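Local coordinates for protein D-aminopeptidase (Burkholderia sp. LK4, PDB 5TZB) that probably acts as a beta-aminopeptidase of peptidase family S58, removing amino-terminal residues, beta-amino acids among them, from peptides by the chemistry of Ntn hydrolases, at residues Cys82-His87 and Ile300-Ala305; Thr109-Thr114 and Val261-Thr266; His192-Gly197 and Gly223-Leu228; Ala216-Asn221 and Glu347-Ala352; Asn90-Ala95 and Thr293-Gly298. All coordinates share one frame; numbering follows the deposited sequence.

Interaction 1. Residues Cys82-His87 and Ile300-Ala305; sequences CFAGVH and IFLAFA
Gly85 and Ala303 pair two neighbouring antiparallel strands, 82-87 and 300-305, within a mixed sheet of what is probably the layered alpha-beta-beta-alpha sandwich of Ntn-type hydrolases. The pair shows the principle of the hydrogen-bonded site: Gly85 N reaches Ala303 O at 2.8 Å, and Ala303 N answers to Gly85 O at 2.9 Å. Two residues further on, His87 and Phe301 exchange bonds in the same reciprocal way.

Packing is close on the face carrying Ala84, Val86, Leu302 and Phe304. With CG anti to its backbone N (chi1 172°) and the chain then bent at chi2 (65°), Leu302 brings CD1 over the partner strand, 3.7 Å from Val86 CG1 and 3.3 Å from Gly85 O. Next to it, Ala84 CB rests against Phe304 CB at 3.8 Å, and helix 98-104 covers Ala84 and Val86.

The other face is less enclosed at its His87 end. There the partly exposed imidazole runs alongside the Phe301 ring, with Phe301 CD2 in the imidazole plane at its edge, 3.9 Å from His87 CD2. His87 NE2 bonds Gln280 of the second subunit. At the Cys82 end Ala305 N still bonds Phe83 O, but a water takes the place of the return bond, accepting from Phe83 N at 3.0 Å and donating to Ala305 O at 2.6 Å.

Interaction 2. Residues Thr109-Thr114 and Val261-Thr266; sequences TPIAYT and VVTIAT
Tyr113 and Thr263 meet between two beta-sheets packed face to face, the central layering of a sandwich. Strands 111-114 and 261-266 belong to different sheets, and their axes pass 9.3 Å apart, so side chains rather than backbones make the contact.

The apolar part has two pieces. Val261 CG2 stands almost exactly over the centre of the Tyr113 ring, 3.6 Å from the centroid and only 2° off the normal, a CH-pi contact that spreads one methyl evenly over all six ring carbons. The valine and the tyrosine come from opposing strands and overlap in passing. Further along, the ends of Ile111 and Thr263 meet head-on, with Ile111 CD1 3.9 Å from Thr263 CG2. Met146 of strand 144-148 and Ile70 of strand 63-71 pack against the same cluster.

The polar part is a phenol buried between the sheets. Its oxygen is gripped twice, giving its proton to the backbone carbonyl of Leu217 and accepting from the threonine. Thr263 keeps OG1 beside its own backbone N (chi1 -63°), leaving CG2 for Ile111 while the hydroxyl turns to the edge of the phenol ring. There Thr263 OG1 donates to Tyr113 OH at 2.8 Å.

Interaction 3. Residues His192-Gly197 and Gly223-Leu228; sequences HEFKGG and GVREML
Arg225 runs its bent side chain alongside the backbone of His192 and Glu193, a buried guanidinium satisfied by carbonyls. Its NE donates to His192 O at 3.2 Å and its NH2 to Glu193 O at 2.7 Å, both acceptors lying in the guanidinium plane. Beyond the two segments, NH1 is taken up by the carbonyls of Leu239 and Val242, and NH2 also bonds Pro243 O. One flat face of the Arg225 guanidinium stacks on the Phe194 ring, their centres 4.1 Å apart and planes at 17°, a cation-pi contact.

Arg225 N points to Glu193 OE1 at 2.7 Å in a nearly straight bond, while OE2 of that carboxylate bonds Ser244. His192 ND1 donates within its ring plane to Val224 O at 2.8 Å. That oxygen also accepts from Met227 N, which arrives from the opposite face of the carbonyl. One water joins Glu193 N to Gly223 O; another donates to both Glu193 OE1 and Glu226 OE1, mediating between two like charges.

Leu228 and Gly223 sandwich the His192 imidazole. The contact ties the short hairpin of strands 190-191 and 194-195 to the loop following strand 213-220, with Val289 of helix 272-289 packed against His192 and Leu228.

Interaction 4. Residues Ala216-Asn221 and Glu347-Ala352; sequences ALVQAN and EAIVNA
Val218 fits its two methyl groups against the Ala348-Ile349 step of helix 331-355, where the helix packs on the outer face of the sheet containing strand 213-220. The local axes pass 8.0 Å apart at 48°, a close approach consistent with the small alanines on both elements.

The conformation of the valine decides how it meets the helix. With CG1 anti to the carbonyl carbon (chi1 -52°), Val218 CG1 is directed at Ala348 CB, 3.9 Å away. The second methyl lies between the backbone N and the carbonyl carbon, and from there Val218 CG2 follows the helix backbone, 4.0 Å from Ala348 O. It also touches the next side chain, with Val218 CG2 and Ile349 CG1 4.1 Å apart. Ile349 presents CG1 because that branch sits beside its own backbone N (chi1 -65°); the same side chain goes on to pack against Ile260 in the neighbouring strand.

The alternation of the strand brings a second side chain to the helix: Ala220 CB faces Ala352 CB at 4.4 Å, one helical turn beyond Ala348. Ala216 adds a backbone contact, its O lying 4.3 Å from Ala348 CB. Leu217 and Gln219 turn to the other side of the sheet, where Leu217 meets Thr68 and Ile70 of the facing sheet.

Polar groups of the helix look elsewhere: Glu347 forms salt bridges with Arg203 and Arg24, and Asn351 bonds Thr23 and Thr200. What joins strand and helix is therefore nondirectional apolar packing, which depends on the fit of methyl groups rather than on particular bonds.

Interaction 5. Residues Asn90-Ala95 and Thr293-Gly298; sequences NGNGDA and TEDSSG
Asn90 and Asn92 clasp the carbonyl of Asp295 between their side-chain amides, approaching it from opposite faces of its plane. Both asparagines extend CG anti to the backbone N (chi1 -162° for Asn90), and since Gly91 alone separates them the amides reach the same turn like two prongs. The Asn92 arm is the straighter: its ND2 donates to Asp295 O at 2.8 Å, with the oxygen in the amide plane and an N-H...O angle of 175°. From the other face, Asn90 ND2 makes a more bent bond to Asp295 O at 3.1 Å. Asn90 ND2 also reaches Ser297 O at 2.9 Å, from above that carbonyl's plane.

The acceptors belong to a type I turn, Glu294 to Ser297, and Asn92 is itself the centre of an inverse gamma turn. Where the two backbones draw together, Gly298 presents a bare CA, 3.4 Å from Asn90 O in a CA-H...O contact and 3.2 Å from Asn92 O.

Asn90 OD1 accepts from Arg277 and Arg281 of the second subunit, whereas Asn92 OD1 accepts from Trp140 of the fourth. Arg277 of the second subunit also pairs with Asp295 OD1 in a salt bridge. Two buried amides are thus used at both ends: their nitrogens hold the turn within the chain, that of Asn92 also bonding Tyr316 of the fourth subunit, while their oxygens bond neighbouring subunits.

Interactions 1, 2 and 4 all draw on one sheet, which interaction 5 also reaches, and each of the three shows a different way of holding it: edge-on backbone bonding between strands, side chains meeting a facing sheet, and a helix laid on the other surface. Interactions 2 and 4 are the most central, and apolar groups carry most of them, with Tyr113 linking the two by its bond to Leu217. Interactions 3 and 5 lie further out, among loops, and depend on side chains gripping backbone carbonyls; Glu294 joins them by accepting from Gly223 N. Interaction 5, though buried, owes this partly to two other subunits, whereas interaction 3 is only partly enclosed. Strand 298-305 connects interactions 1 and 5.

Interaction 1. Residues Cys82-His87 and Ile300-Ala305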
# COMPACT_ATOMS: atom_id res chain seq x y z
N CYS C 82 19.44 5.03 9.36
CA CYS C 82 19.57 4.64 7.96
C CYS C 82 18.23 4.77 7.27
O CYS C 82 17.19 4.42 7.83
CB CYS C 82 20.07 3.20 7.82
SG CYS C 82 21.70 2.86 8.46
N PHE C 83 18.25 5.27 6.04
CA PHE C 83 17.07 5.16 5.21
C PHE C 83 16.75 3.67 5.00
O PHE C 83 17.65 2.82 4.93
CB PHE C 83 17.27 5.89 3.89
CG PHE C 83 17.19 7.41 4.01
CD1 PHE C 83 16.35 8.01 4.94
CD2 PHE C 83 17.95 8.22 3.17
CE1 PHE C 83 16.25 9.41 5.03
CE2 PHE C 83 17.88 9.63 3.26
CZ PHE C 83 17.03 10.22 4.19
N ALA C 84 15.47 3.34 4.95
CA ALA C 84 15.07 1.94 4.85
C ALA C 84 13.67 1.82 4.27
O ALA C 84 12.93 2.79 4.19
CB ALA C 84 15.15 1.27 6.21
N GLY C 85 13.32 0.60 3.85
CA GLY C 85 12.01 0.35 3.31
C GLY C 85 11.68 -1.12 3.49
O GLY C 85 12.58 -1.95 3.71
N VAL C 86 10.40 -1.46 3.40
CA VAL C 86 9.97 -2.85 3.55
C VAL C 86 9.13 -3.29 2.37
O VAL C 86 8.44 -2.48 1.75
CB VAL C 86 9.17 -3.08 4.83
CG1 VAL C 86 10.03 -2.85 6.04
CG2 VAL C 86 7.93 -2.17 4.87
N HIS C 87 9.20 -4.59 2.05
CA HIS C 87 8.23 -5.17 1.14
C HIS C 87 7.71 -6.50 1.65
O HIS C 87 8.48 -7.36 2.11
CB HIS C 87 8.80 -5.38 -0.27
CG HIS C 87 7.80 -6.01 -1.19
ND1 HIS C 87 6.84 -5.28 -1.87
CD2 HIS C 87 7.52 -7.31 -1.44
CE1 HIS C 87 6.05 -6.10 -2.53
NE2 HIS C 87 6.44 -7.34 -2.29
N ILE C 300 8.72 -11.72 4.39
CA ILE C 300 8.78 -10.31 4.75
C ILE C 300 10.19 -9.76 4.56
O ILE C 300 11.16 -10.33 5.09
CB ILE C 300 8.30 -10.12 6.21
CG1 ILE C 300 6.85 -10.60 6.33
CG2 ILE C 300 8.47 -8.67 6.67
CD1 ILE C 300 6.30 -10.61 7.76
N PHE C 301 10.30 -8.68 3.80
CA PHE C 301 11.60 -8.18 3.35
C PHE C 301 11.89 -6.75 3.81
O PHE C 301 11.04 -5.87 3.72
CB PHE C 301 11.69 -8.23 1.82
CG PHE C 301 11.17 -9.51 1.21
CD1 PHE C 301 11.41 -10.74 1.79
CD2 PHE C 301 10.42 -9.46 0.03
CE1 PHE C 301 10.91 -11.91 1.20
CE2 PHE C 301 9.92 -10.63 -0.56
CZ PHE C 301 10.17 -11.85 0.03
N LEU C 302 13.12 -6.52 4.25
CA LEU C 302 13.58 -5.21 4.69
C LEU C 302 14.85 -4.86 3.96
O LEU C 302 15.71 -5.71 3.78
CB LEU C 302 13.82 -5.19 6.20
CG LEU C 302 14.48 -3.97 6.84
CD1 LEU C 302 13.62 -2.74 6.71
CD2 LEU C 302 14.75 -4.25 8.30
N ALA C 303 14.95 -3.61 3.52
CA ALA C 303 16.17 -3.09 2.93
C ALA C 303 16.56 -1.77 3.59
O ALA C 303 15.72 -0.90 3.80
CB ALA C 303 15.99 -2.90 1.45
N PHE C 304 17.83 -1.63 3.95
CA PHE C 304 18.33 -0.34 4.45
C PHE C 304 19.61 0.07 3.73
O PHE C 304 20.39 -0.77 3.24
CB PHE C 304 18.52 -0.36 5.97
CG PHE C 304 19.67 -1.22 6.45
CD1 PHE C 304 20.95 -0.69 6.61
CD2 PHE C 304 19.46 -2.55 6.81
CE1 PHE C 304 22.00 -1.47 7.06
CE2 PHE C 304 20.51 -3.33 7.27
CZ PHE C 304 21.78 -2.79 7.39
N ALA C 305 19.84 1.38 3.68
CA ALA C 305 20.98 1.94 2.98
C ALA C 305 21.84 2.77 3.94
O ALA C 305 21.31 3.48 4.80
CB ALA C 305 20.51 2.80 1.81
O HOH W 1 20.92 6.03 4.93

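Interaction 2. Residues Thr109-Thr114 and Val261-Thr266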
# COMPACT_ATOMS: atom_id res chain seq x y z
N THR C 109 17.39 1.46 14.93
CA THR C 109 17.69 0.42 15.91
C THR C 109 18.44 -0.73 15.25
O THR C 109 18.53 -0.77 14.03
CB THR C 109 16.41 -0.17 16.55
OG1 THR C 109 15.62 -0.78 15.52
CG2 THR C 109 15.60 0.91 17.27
N PRO C 110 18.94 -1.67 16.06
CA PRO C 110 19.34 -2.93 15.42
C PRO C 110 18.13 -3.67 14.86
O PRO C 110 16.98 -3.34 15.17
CB PRO C 110 19.95 -3.75 16.55
CG PRO C 110 20.20 -2.80 17.65
CD PRO C 110 19.28 -1.64 17.50
N ILE C 111 18.42 -4.67 14.05
CA ILE C 111 17.46 -5.62 13.53
C ILE C 111 17.72 -6.97 14.15
O ILE C 111 18.87 -7.39 14.26
CB ILE C 111 17.58 -5.77 12.00
CG1 ILE C 111 17.33 -4.43 11.33
CG2 ILE C 111 16.61 -6.83 11.47
CD1 ILE C 111 17.84 -4.39 9.89
N ALA C 112 16.66 -7.67 14.55
CA ALA C 112 16.82 -8.99 15.12
C ALA C 112 15.89 -10.00 14.45
O ALA C 112 14.79 -9.67 14.01
CB ALA C 112 16.60 -8.95 16.62
N TYR C 113 16.40 -11.23 14.30
CA TYR C 113 15.62 -12.38 13.85
C TYR C 113 15.44 -13.35 15.02
O TYR C 113 16.40 -13.62 15.73
CB TYR C 113 16.33 -13.14 12.73
CG TYR C 113 16.57 -12.43 11.42
CD1 TYR C 113 15.98 -11.21 11.12
CD2 TYR C 113 17.40 -13.00 10.47
CE1 TYR C 113 16.21 -10.59 9.90
CE2 TYR C 113 17.64 -12.39 9.26
CZ TYR C 113 17.05 -11.19 8.98
OH TYR C 113 17.29 -10.61 7.76
N THR C 114 14.24 -13.91 15.19
CA THR C 114 14.07 -14.99 16.17
C THR C 114 12.87 -15.87 15.77
O THR C 114 12.45 -15.83 14.62
CB THR C 114 13.89 -14.42 17.59
OG1 THR C 114 13.93 -15.48 18.55
CG2 THR C 114 12.61 -13.63 17.72
N VAL C 261 12.55 -14.43 6.30
CA VAL C 261 12.80 -13.02 6.53
C VAL C 261 14.11 -12.65 5.85
O VAL C 261 15.06 -13.43 5.85
CB VAL C 261 12.82 -12.65 8.04
CG1 VAL C 261 11.46 -12.94 8.68
CG2 VAL C 261 13.89 -13.41 8.77
N VAL C 262 14.11 -11.49 5.20
CA VAL C 262 15.26 -11.04 4.42
C VAL C 262 15.65 -9.62 4.84
O VAL C 262 14.79 -8.75 4.94
CB VAL C 262 14.95 -11.03 2.89
CG1 VAL C 262 16.17 -10.61 2.10
CG2 VAL C 262 14.51 -12.42 2.42
N THR C 263 16.93 -9.40 5.10
CA THR C 263 17.44 -8.04 5.21
C THR C 263 18.43 -7.81 4.09
O THR C 263 19.34 -8.61 3.90
CB THR C 263 18.12 -7.73 6.57
OG1 THR C 263 17.17 -7.85 7.64
CG2 THR C 263 18.64 -6.29 6.58
N ILE C 264 18.20 -6.75 3.32
CA ILE C 264 19.13 -6.30 2.29
C ILE C 264 19.84 -5.04 2.78
O ILE C 264 19.19 -4.12 3.26
CB ILE C 264 18.38 -5.98 0.99
CG1 ILE C 264 17.81 -7.27 0.38
CG2 ILE C 264 19.31 -5.27 -0.01
CD1 ILE C 264 16.74 -7.01 -0.71
N ALA C 265 21.16 -5.00 2.68
CA ALA C 265 21.89 -3.77 3.02
C ALA C 265 22.71 -3.27 1.84
O ALA C 265 23.22 -4.07 1.02
CB ALA C 265 22.79 -3.99 4.23
N THR C 266 22.88 -1.96 1.76
CA THR C 266 23.73 -1.39 0.72
C THR C 266 24.35 -0.10 1.18
O THR C 266 23.74 0.64 1.97
CB THR C 266 22.97 -1.12 -0.59
OG1 THR C 266 23.89 -0.66 -1.59
CG2 THR C 266 21.89 -0.06 -0.41

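Interaction 3. Residues His192-Gly197 and Gly223-Leu228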
# COMPACT_ATOMS: atom_id res chain seq x y z
N HIS C 192 12.94 -26.03 2.23
CA HIS C 192 12.73 -27.03 1.19
C HIS C 192 12.82 -28.46 1.73
O HIS C 192 13.35 -29.37 1.08
CB HIS C 192 13.70 -26.82 0.02
CG HIS C 192 13.35 -25.63 -0.83
ND1 HIS C 192 12.28 -25.64 -1.70
CD2 HIS C 192 13.91 -24.41 -0.94
CE1 HIS C 192 12.20 -24.48 -2.31
NE2 HIS C 192 13.19 -23.71 -1.88
N GLU C 193 12.31 -28.63 2.95
CA GLU C 193 12.26 -29.92 3.63
C GLU C 193 13.66 -30.50 3.84
O GLU C 193 13.82 -31.72 3.96
CB GLU C 193 11.35 -30.88 2.86
CG GLU C 193 9.97 -30.29 2.65
CD GLU C 193 9.02 -31.21 1.89
OE1 GLU C 193 8.48 -30.78 0.84
OE2 GLU C 193 8.81 -32.33 2.37
N PHE C 194 14.65 -29.62 3.83
CA PHE C 194 15.99 -29.90 4.34
C PHE C 194 16.24 -28.97 5.51
O PHE C 194 15.42 -28.09 5.79
CB PHE C 194 17.06 -29.68 3.29
CG PHE C 194 17.03 -30.65 2.16
CD1 PHE C 194 17.41 -31.97 2.35
CD2 PHE C 194 16.66 -30.24 0.89
CE1 PHE C 194 17.40 -32.88 1.30
CE2 PHE C 194 16.65 -31.13 -0.18
CZ PHE C 194 17.02 -32.46 0.03
N LYS C 195 17.41 -29.08 6.14
CA LYS C 195 17.76 -28.14 7.21
C LYS C 195 17.91 -26.72 6.66
O LYS C 195 18.59 -26.50 5.66
CB LYS C 195 19.07 -28.55 7.90
CG LYS C 195 19.44 -27.64 9.08
CD LYS C 195 18.44 -27.77 10.22
CE LYS C 195 18.73 -26.78 11.35
NZ LYS C 195 18.33 -25.39 11.01
N GLY C 196 17.27 -25.76 7.34
CA GLY C 196 17.33 -24.38 6.91
C GLY C 196 18.08 -23.49 7.88
O GLY C 196 18.93 -23.96 8.63
N GLY C 197 17.76 -22.20 7.85
CA GLY C 197 18.36 -21.25 8.77
C GLY C 197 19.03 -20.05 8.13
O GLY C 197 18.56 -19.50 7.14
N GLY C 223 9.21 -23.52 1.92
CA GLY C 223 9.34 -24.25 0.67
C GLY C 223 9.14 -25.74 0.68
O GLY C 223 9.46 -26.44 1.65
N VAL C 224 8.61 -26.23 -0.42
CA VAL C 224 8.45 -27.67 -0.56
C VAL C 224 9.63 -28.23 -1.36
O VAL C 224 10.25 -27.55 -2.19
CB VAL C 224 7.12 -28.03 -1.24
CG1 VAL C 224 5.97 -27.29 -0.56
CG2 VAL C 224 7.14 -27.65 -2.68
N ARG C 225 9.93 -29.48 -1.07
CA ARG C 225 11.07 -30.18 -1.64
C ARG C 225 11.22 -30.06 -3.17
O ARG C 225 12.24 -29.56 -3.67
CB ARG C 225 10.98 -31.66 -1.26
CG ARG C 225 12.11 -32.51 -1.79
CD ARG C 225 13.45 -32.19 -1.13
NE ARG C 225 13.47 -32.43 0.31
CZ ARG C 225 13.49 -33.64 0.87
NH1 ARG C 225 13.46 -34.73 0.11
NH2 ARG C 225 13.53 -33.77 2.20
N GLU C 226 10.22 -30.55 -3.91
CA GLU C 226 10.31 -30.61 -5.38
C GLU C 226 10.58 -29.27 -6.04
O GLU C 226 11.07 -29.23 -7.16
CB GLU C 226 9.07 -31.24 -6.02
CG GLU C 226 7.74 -30.70 -5.55
CD GLU C 226 7.21 -31.40 -4.31
OE1 GLU C 226 8.00 -31.75 -3.40
OE2 GLU C 226 5.97 -31.58 -4.23
N MET C 227 10.22 -28.17 -5.37
CA MET C 227 10.34 -26.84 -5.96
C MET C 227 11.77 -26.27 -5.89
O MET C 227 12.03 -25.21 -6.46
CB MET C 227 9.39 -25.84 -5.28
CG MET C 227 7.91 -26.07 -5.57
SD MET C 227 7.42 -25.83 -7.28
CE MET C 227 5.67 -26.23 -7.16
N LEU C 228 12.66 -26.92 -5.15
CA LEU C 228 14.03 -26.41 -4.98
C LEU C 228 14.77 -26.23 -6.32
O LEU C 228 14.81 -27.15 -7.14
CB LEU C 228 14.84 -27.35 -4.09
CG LEU C 228 16.31 -26.96 -3.87
CD1 LEU C 228 16.48 -25.58 -3.22
CD2 LEU C 228 17.07 -28.05 -3.10
O HOH W 2 10.43 -26.83 4.13
O HOH W 3 7.05 -32.36 -0.56

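Interaction 4. Residues Ala216-Asn221 and Glu347-Ala352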
# COMPACT_ATOMS: atom_id res chain seq x y z
N ALA C 216 22.94 -9.34 1.64
CA ALA C 216 21.68 -9.87 2.15
C ALA C 216 21.93 -10.87 3.28
O ALA C 216 22.89 -11.65 3.24
CB ALA C 216 20.86 -10.55 1.03
N LEU C 217 21.04 -10.86 4.27
CA LEU C 217 21.07 -11.88 5.32
C LEU C 217 19.66 -12.47 5.44
O LEU C 217 18.70 -11.74 5.69
CB LEU C 217 21.53 -11.29 6.66
CG LEU C 217 21.70 -12.26 7.83
CD1 LEU C 217 22.98 -13.02 7.66
CD2 LEU C 217 21.68 -11.54 9.17
N VAL C 218 19.53 -13.77 5.24
CA VAL C 218 18.20 -14.36 5.29
C VAL C 218 18.09 -15.36 6.43
O VAL C 218 19.10 -15.91 6.90
CB VAL C 218 17.82 -15.07 3.98
CG1 VAL C 218 18.03 -14.13 2.80
CG2 VAL C 218 18.64 -16.36 3.81
N GLN C 219 16.86 -15.55 6.90
CA GLN C 219 16.52 -16.66 7.77
C GLN C 219 15.48 -17.47 7.01
O GLN C 219 14.31 -17.09 6.94
CB GLN C 219 16.00 -16.17 9.12
CG GLN C 219 15.60 -17.26 10.09
CD GLN C 219 15.40 -16.72 11.49
OE1 GLN C 219 16.35 -16.26 12.13
NE2 GLN C 219 14.15 -16.76 11.98
N ALA C 220 15.94 -18.55 6.38
CA ALA C 220 15.15 -19.32 5.42
C ALA C 220 14.46 -20.50 6.09
O ALA C 220 15.13 -21.38 6.67
CB ALA C 220 16.03 -19.80 4.26
N ASN C 221 13.14 -20.51 6.00
CA ASN C 221 12.30 -21.51 6.65
C ASN C 221 11.07 -21.83 5.81
O ASN C 221 9.99 -22.04 6.34
CB ASN C 221 11.86 -20.98 8.03
CG ASN C 221 11.24 -22.05 8.91
OD1 ASN C 221 11.81 -23.12 9.11
ND2 ASN C 221 10.04 -21.76 9.43
N GLU C 347 21.60 -16.35 -3.57
CA GLU C 347 22.75 -17.11 -3.07
C GLU C 347 22.71 -17.29 -1.55
O GLU C 347 23.16 -18.32 -1.03
CB GLU C 347 24.07 -16.45 -3.46
CG GLU C 347 25.28 -17.30 -3.08
CD GLU C 347 26.60 -16.77 -3.62
OE1 GLU C 347 26.58 -15.82 -4.42
OE2 GLU C 347 27.66 -17.35 -3.27
N ALA C 348 22.17 -16.29 -0.86
CA ALA C 348 22.07 -16.35 0.59
C ALA C 348 21.22 -17.55 1.00
O ALA C 348 21.58 -18.30 1.91
CB ALA C 348 21.47 -15.07 1.14
N ILE C 349 20.11 -17.75 0.29
CA ILE C 349 19.22 -18.87 0.56
C ILE C 349 19.93 -20.20 0.29
O ILE C 349 19.88 -21.11 1.12
CB ILE C 349 17.92 -18.79 -0.28
CG1 ILE C 349 17.10 -17.56 0.15
CG2 ILE C 349 17.09 -20.06 -0.11
CD1 ILE C 349 15.99 -17.18 -0.82
N VAL C 350 20.59 -20.32 -0.86
CA VAL C 350 21.28 -21.57 -1.17
C VAL C 350 22.42 -21.80 -0.15
O VAL C 350 22.67 -22.94 0.26
CB VAL C 350 21.82 -21.60 -2.61
CG1 VAL C 350 22.47 -22.95 -2.92
CG2 VAL C 350 20.69 -21.35 -3.60
N ASN C 351 23.07 -20.72 0.28
CA ASN C 351 24.11 -20.84 1.32
C ASN C 351 23.55 -21.40 2.63
O ASN C 351 24.22 -22.16 3.31
CB ASN C 351 24.78 -19.49 1.58
CG ASN C 351 25.94 -19.21 0.64
OD1 ASN C 351 26.47 -20.11 -0.01
ND2 ASN C 351 26.39 -17.96 0.60
N ALA C 352 22.32 -21.02 2.98
CA ALA C 352 21.68 -21.54 4.19
C ALA C 352 21.52 -23.05 4.11
O ALA C 352 21.79 -23.77 5.07
CB ALA C 352 20.31 -20.88 4.42

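Interaction 5. Residues Asn90-Ala95 and Thr293-Gly298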
# COMPACT_ATOMS: atom_id res chain seq x y z
N ASN C 90 4.27 -11.97 1.29
CA ASN C 90 3.20 -12.73 1.94
C ASN C 90 3.25 -12.57 3.45
O ASN C 90 4.09 -13.17 4.12
CB ASN C 90 3.32 -14.21 1.58
CG ASN C 90 2.03 -14.98 1.84
OD1 ASN C 90 1.08 -14.91 1.05
ND2 ASN C 90 2.00 -15.75 2.94
N GLY C 91 2.32 -11.78 4.00
CA GLY C 91 2.41 -11.38 5.40
C GLY C 91 1.97 -12.38 6.45
O GLY C 91 1.43 -11.96 7.49
N ASN C 92 2.18 -13.68 6.22
CA ASN C 92 1.82 -14.69 7.21
C ASN C 92 2.92 -14.80 8.25
O ASN C 92 3.49 -15.87 8.43
CB ASN C 92 1.56 -16.06 6.55
CG ASN C 92 0.61 -16.94 7.38
OD1 ASN C 92 0.44 -16.72 8.58
ND2 ASN C 92 0.01 -17.95 6.73
N GLY C 93 3.22 -13.68 8.90
CA GLY C 93 4.29 -13.61 9.89
C GLY C 93 4.15 -12.36 10.73
O GLY C 93 3.32 -11.49 10.46
N ASP C 94 4.99 -12.26 11.76
CA ASP C 94 4.89 -11.15 12.69
C ASP C 94 6.18 -10.32 12.68
O ASP C 94 7.27 -10.84 12.44
CB ASP C 94 4.63 -11.68 14.09
CG ASP C 94 3.60 -10.86 14.86
OD1 ASP C 94 3.32 -9.72 14.47
OD2 ASP C 94 3.09 -11.39 15.86
N ALA C 95 6.04 -9.03 12.94
CA ALA C 95 7.21 -8.15 13.00
C ALA C 95 6.94 -6.91 13.85
O ALA C 95 5.78 -6.48 14.00
CB ALA C 95 7.64 -7.74 11.60
N THR C 293 5.25 -19.11 -3.12
CA THR C 293 3.95 -19.65 -3.54
C THR C 293 3.20 -20.37 -2.42
O THR C 293 2.29 -21.17 -2.69
CB THR C 293 4.11 -20.59 -4.78
OG1 THR C 293 4.99 -21.67 -4.47
CG2 THR C 293 4.69 -19.83 -5.95
N GLU C 294 3.58 -20.11 -1.18
CA GLU C 294 2.91 -20.73 -0.03
C GLU C 294 2.08 -19.73 0.79
O GLU C 294 2.58 -18.69 1.22
CB GLU C 294 3.94 -21.39 0.90
CG GLU C 294 4.58 -22.65 0.37
CD GLU C 294 5.61 -23.25 1.35
OE1 GLU C 294 6.57 -22.54 1.76
OE2 GLU C 294 5.46 -24.45 1.71
N ASP C 295 0.81 -20.06 1.01
CA ASP C 295 -0.03 -19.30 1.94
C ASP C 295 0.58 -19.24 3.35
O ASP C 295 0.50 -18.20 4.02
CB ASP C 295 -1.43 -19.91 2.03
CG ASP C 295 -2.25 -19.32 3.15
OD1 ASP C 295 -2.74 -18.20 2.97
OD2 ASP C 295 -2.42 -19.97 4.21
N SER C 296 1.22 -20.32 3.76
CA SER C 296 1.68 -20.44 5.15
C SER C 296 3.00 -19.71 5.44
O SER C 296 3.44 -19.68 6.58
CB SER C 296 1.87 -21.90 5.54
OG SER C 296 2.95 -22.47 4.83
N SER C 297 3.61 -19.15 4.40
CA SER C 297 4.96 -18.61 4.50
C SER C 297 5.04 -17.10 4.75
O SER C 297 4.65 -16.30 3.91
CB SER C 297 5.74 -18.96 3.22
OG SER C 297 7.12 -18.76 3.39
N GLY C 298 5.55 -16.70 5.91
CA GLY C 298 5.74 -15.30 6.22
C GLY C 298 6.93 -14.76 5.45
O GLY C 298 8.08 -14.89 5.89